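Local coordinates for protein hydrogen peroxide-inducible genes activator (Corynebacterium glutamicum, PDB 6G1D) that senses hydrogen peroxide as a LysR-type transcription factor and probably controls peroxide-inducible genes through its helix-turn-helix DNA-binding domain, at residues S235-G247 with V253-L267. The protein carries 1 engineered substitution. Numbering follows the deposited sequence.
Sequences SSLTTVMQLVVAG and VPISAIPWECTRPGL
The guanidinium of Arg-264 turns one face to helix 237-245, with Met-241 CB 3.6 Å above its centre, within the periplasmic-binding-protein-like regulatory domain of this LysR-type protein. Here the helix packs on the chain that leaves edge strand 251-254, turns through helix 258-261 and enters strand 267-287.

The polar interactions centre on that guanidinium. NH1 of Arg-264 donates to Gln-242 OE1 (2.9 Å), which lies near the guanidinium plane; the amide plane stands 88° from it, and NH1 lies 77° out of the carbonyl plane, off the lone pairs. Within its own segment, Arg-264 NE donates to Glu-261 O, and NH2 forms a salt bridge with Glu-261 OE1 (3.0 Å). A bend at chi3 (76°) helps turn the guanidinium edge toward Glu-261. In the conformer described, one of two, Thr-238 OG1 donates to the syn lone pair of the same Glu-261 OE1 (2.7 Å). OE2 is hydrogen-bonded to Tyr-113 OH; the arginine together with these bonds probably favours a charged carboxylate. Gln-242 NE2 extends the network to Pro-112 O of the second subunit.

Apolar contacts run along the helix from Leu-237 to Val-245. Met-241, bent at chi2 and chi3, sets CE against Val-253 CG1 (3.6 Å) and SD near Leu-267 CD1; Leu-237 CD2 reaches the same valine methyl. Leu-267 CD2 touches Val-244 CG1 and, tighter than usual van der Waals contact, Val-245 CG2 at 3.5 Å.

At the C-terminal end of the helix, beside the type II turn 264-267, one water donates to Val-245 O (2.8 Å) and to Gly-266 O (2.6 Å).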
# COMPACT_ATOMS: atom_id res chain seq x y z
N SER B 235 -0.86 9.78 -12.78
CA SER B 235 -0.28 8.46 -12.89
C SER B 235 -0.31 7.89 -14.31
O SER B 235 0.36 6.89 -14.56
CB SER B 235 -0.91 7.49 -11.89
OG SER B 235 -2.31 7.50 -11.96
N SER B 236 -1.07 8.50 -15.23
CA SER B 236 -1.19 8.01 -16.61
C SER B 236 -1.17 9.14 -17.63
O SER B 236 -1.61 10.25 -17.34
CB SER B 236 -2.50 7.23 -16.79
OG SER B 236 -3.63 8.08 -16.55
N LEU B 237 -0.69 8.85 -18.83
CA LEU B 237 -0.70 9.80 -19.93
C LEU B 237 -2.09 10.28 -20.29
O LEU B 237 -2.22 11.44 -20.63
CB LEU B 237 -0.00 9.23 -21.15
CG LEU B 237 1.49 9.07 -21.07
CD1 LEU B 237 2.05 8.57 -22.38
CD2 LEU B 237 2.14 10.42 -20.76
N THR B 238 -3.13 9.45 -20.17
CA THR B 238 -4.47 9.91 -20.53
C THR B 238 -4.93 11.01 -19.56
O THR B 238 -5.56 11.97 -19.99
CB THR B 238 -5.50 8.74 -20.60
OG1 THR B 238 -5.04 7.76 -21.52
CG2 THR B 238 -6.90 9.20 -21.02
N THR B 239 -4.61 10.88 -18.27
CA THR B 239 -4.90 11.96 -17.31
C THR B 239 -4.12 13.22 -17.64
O THR B 239 -4.67 14.30 -17.62
CB THR B 239 -4.66 11.51 -15.87
OG1 THR B 239 -5.58 10.47 -15.57
CG2 THR B 239 -4.84 12.65 -14.88
N VAL B 240 -2.86 13.08 -18.02
CA VAL B 240 -2.05 14.24 -18.38
C VAL B 240 -2.70 14.95 -19.60
O VAL B 240 -2.79 16.17 -19.60
CB VAL B 240 -0.58 13.85 -18.67
CG1 VAL B 240 0.25 15.00 -19.23
CG2 VAL B 240 0.05 13.36 -17.36
N MET B 241 -3.18 14.20 -20.58
CA MET B 241 -3.79 14.78 -21.77
C MET B 241 -5.02 15.60 -21.41
O MET B 241 -5.21 16.67 -21.96
CB MET B 241 -4.18 13.71 -22.80
CG MET B 241 -3.01 12.96 -23.42
SD MET B 241 -1.76 13.92 -24.31
CE MET B 241 -0.44 13.88 -23.15
N GLN B 242 -5.82 15.16 -20.45
CA GLN B 242 -6.97 15.93 -20.00
C GLN B 242 -6.54 17.25 -19.35
O GLN B 242 -7.20 18.28 -19.52
CB GLN B 242 -7.87 15.15 -19.02
CG GLN B 242 -8.27 13.73 -19.37
CD GLN B 242 -9.08 13.64 -20.70
OE1 GLN B 242 -8.74 14.29 -21.68
NE2 GLN B 242 -10.15 12.86 -20.70
N LEU B 243 -5.44 17.21 -18.62
CA LEU B 243 -4.89 18.43 -17.98
C LEU B 243 -4.39 19.38 -19.05
O LEU B 243 -4.58 20.59 -18.93
CB LEU B 243 -3.79 18.10 -16.94
CG LEU B 243 -4.28 17.15 -15.85
CD1 LEU B 243 -3.15 16.74 -14.92
CD2 LEU B 243 -5.39 17.74 -14.99
N VAL B 244 -3.76 18.84 -20.10
CA VAL B 244 -3.24 19.65 -21.20
C VAL B 244 -4.41 20.31 -21.94
O VAL B 244 -4.34 21.51 -22.23
CB VAL B 244 -2.37 18.83 -22.17
CG1 VAL B 244 -2.03 19.66 -23.40
CG2 VAL B 244 -1.09 18.36 -21.51
N VAL B 245 -5.47 19.55 -22.21
CA VAL B 245 -6.67 20.11 -22.89
C VAL B 245 -7.25 21.25 -22.08
O VAL B 245 -7.63 22.27 -22.61
CB VAL B 245 -7.75 19.02 -23.12
CG1 VAL B 245 -9.09 19.62 -23.54
CG2 VAL B 245 -7.30 18.01 -24.14
N ALA B 246 -7.29 21.08 -20.77
CA ALA B 246 -7.80 22.09 -19.84
C ALA B 246 -6.88 23.30 -19.63
O ALA B 246 -7.23 24.17 -18.83
CB ALA B 246 -8.15 21.46 -18.50
N GLY B 247 -5.74 23.36 -20.32
CA GLY B 247 -4.81 24.50 -20.25
C GLY B 247 -3.92 24.55 -18.99
O GLY B 247 -3.37 25.57 -18.68
N VAL B 253 5.28 13.19 -25.12
CA VAL B 253 4.91 11.78 -25.16
C VAL B 253 5.73 11.05 -26.23
O VAL B 253 6.23 11.66 -27.18
CB VAL B 253 3.41 11.55 -25.36
CG1 VAL B 253 2.62 12.24 -24.27
CG2 VAL B 253 2.95 11.96 -26.76
N PRO B 254 5.89 9.74 -26.07
CA PRO B 254 6.52 8.96 -27.14
C PRO B 254 5.64 8.92 -28.36
O PRO B 254 4.42 8.89 -28.21
CB PRO B 254 6.64 7.56 -26.54
CG PRO B 254 6.32 7.71 -25.09
CD PRO B 254 5.46 8.89 -24.94
N ILE B 255 6.22 8.91 -29.55
CA ILE B 255 5.42 8.95 -30.77
C ILE B 255 4.43 7.79 -30.95
O ILE B 255 3.37 7.98 -31.54
CB ILE B 255 6.23 9.13 -32.04
CG1 ILE B 255 7.27 8.02 -32.25
CG2 ILE B 255 6.86 10.54 -32.07
CD1 ILE B 255 7.76 8.02 -33.70
N SER B 256 4.73 6.62 -30.40
CA SER B 256 3.77 5.49 -30.46
C SER B 256 2.49 5.80 -29.73
O SER B 256 1.47 5.21 -30.04
CB SER B 256 4.38 4.18 -29.92
OG SER B 256 4.65 4.29 -28.53
N ALA B 257 2.51 6.72 -28.76
CA ALA B 257 1.29 7.13 -28.08
C ALA B 257 0.31 7.99 -28.93
O ALA B 257 -0.87 8.12 -28.57
CB ALA B 257 1.60 7.87 -26.79
N ILE B 258 0.80 8.59 -30.00
CA ILE B 258 0.02 9.59 -30.75
C ILE B 258 -1.40 9.17 -31.08
O ILE B 258 -2.34 9.87 -30.71
CB ILE B 258 0.82 10.11 -31.96
CG1 ILE B 258 1.94 11.04 -31.48
CG2 ILE B 258 -0.06 10.87 -32.95
CD1 ILE B 258 3.01 11.31 -32.51
N PRO B 259 -1.60 8.00 -31.71
CA PRO B 259 -2.97 7.70 -32.12
C PRO B 259 -3.91 7.45 -30.96
O PRO B 259 -5.11 7.51 -31.14
CB PRO B 259 -2.85 6.42 -32.96
CG PRO B 259 -1.41 6.29 -33.28
CD PRO B 259 -0.63 7.00 -32.21
N TRP B 260 -3.36 7.11 -29.80
CA TRP B 260 -4.16 6.68 -28.65
C TRP B 260 -4.44 7.79 -27.66
O TRP B 260 -5.39 7.69 -26.93
CB TRP B 260 -3.43 5.52 -27.94
CG TRP B 260 -3.23 4.37 -28.85
CD1 TRP B 260 -2.12 4.07 -29.54
CD2 TRP B 260 -4.23 3.44 -29.27
NE1 TRP B 260 -2.32 2.95 -30.33
CE2 TRP B 260 -3.61 2.52 -30.14
CE3 TRP B 260 -5.57 3.25 -28.93
CZ2 TRP B 260 -4.31 1.49 -30.76
CZ3 TRP B 260 -6.26 2.19 -29.53
CH2 TRP B 260 -5.63 1.33 -30.45
N GLU B 261 -3.58 8.80 -27.64
CA GLU B 261 -3.63 9.86 -26.64
C GLU B 261 -3.80 11.27 -27.22
O GLU B 261 -4.37 12.11 -26.54
CB GLU B 261 -2.33 9.84 -25.80
CG GLU B 261 -1.94 8.52 -25.14
CD GLU B 261 -2.90 7.98 -24.06
OE1 GLU B 261 -3.88 8.68 -23.73
OE2 GLU B 261 -2.67 6.84 -23.53
N CYS B 262 -3.28 11.52 -28.42
CA CYS B 262 -3.09 12.88 -28.94
C CYS B 262 -4.04 13.33 -30.02
O CYS B 262 -3.83 14.40 -30.57
CB CYS B 262 -1.69 13.05 -29.51
SG CYS B 262 -0.44 12.65 -28.34
N THR B 263 -5.07 12.53 -30.32
CA THR B 263 -6.07 12.88 -31.33
C THR B 263 -7.35 13.41 -30.72
O THR B 263 -8.22 13.88 -31.45
CB THR B 263 -6.42 11.68 -32.21
OG1 THR B 263 -7.01 10.65 -31.41
CG2 THR B 263 -5.16 11.15 -32.89
N ARG B 264 -7.48 13.38 -29.38
CA ARG B 264 -8.69 13.91 -28.76
C ARG B 264 -8.81 15.42 -29.04
O ARG B 264 -7.80 16.06 -29.30
CB ARG B 264 -8.74 13.61 -27.28
CG ARG B 264 -7.74 14.37 -26.46
CD ARG B 264 -7.65 13.82 -25.04
NE ARG B 264 -6.89 12.58 -25.03
CZ ARG B 264 -6.88 11.69 -24.04
NH1 ARG B 264 -7.58 11.90 -22.92
NH2 ARG B 264 -6.14 10.59 -24.16
N PRO B 265 -10.04 15.96 -29.02
CA PRO B 265 -10.21 17.40 -29.33
C PRO B 265 -9.53 18.28 -28.27
O PRO B 265 -9.52 17.91 -27.08
CB PRO B 265 -11.74 17.60 -29.23
CG PRO B 265 -12.34 16.23 -29.31
CD PRO B 265 -11.33 15.32 -28.70
N GLY B 266 -8.92 19.37 -28.71
CA GLY B 266 -8.28 20.33 -27.83
C GLY B 266 -6.78 20.19 -27.64
O GLY B 266 -6.21 20.95 -26.82
N LEU B 267 -6.15 19.27 -28.37
CA LEU B 267 -4.70 19.10 -28.32
C LEU B 267 -4.06 19.52 -29.61
O LEU B 267 -4.67 19.42 -30.65
CB LEU B 267 -4.34 17.64 -28.06
CG LEU B 267 -4.75 17.09 -26.70
CD1 LEU B 267 -4.30 15.66 -26.57
CD2 LEU B 267 -4.12 17.89 -25.58
O HOH W 1 -7.56 22.71 -25.38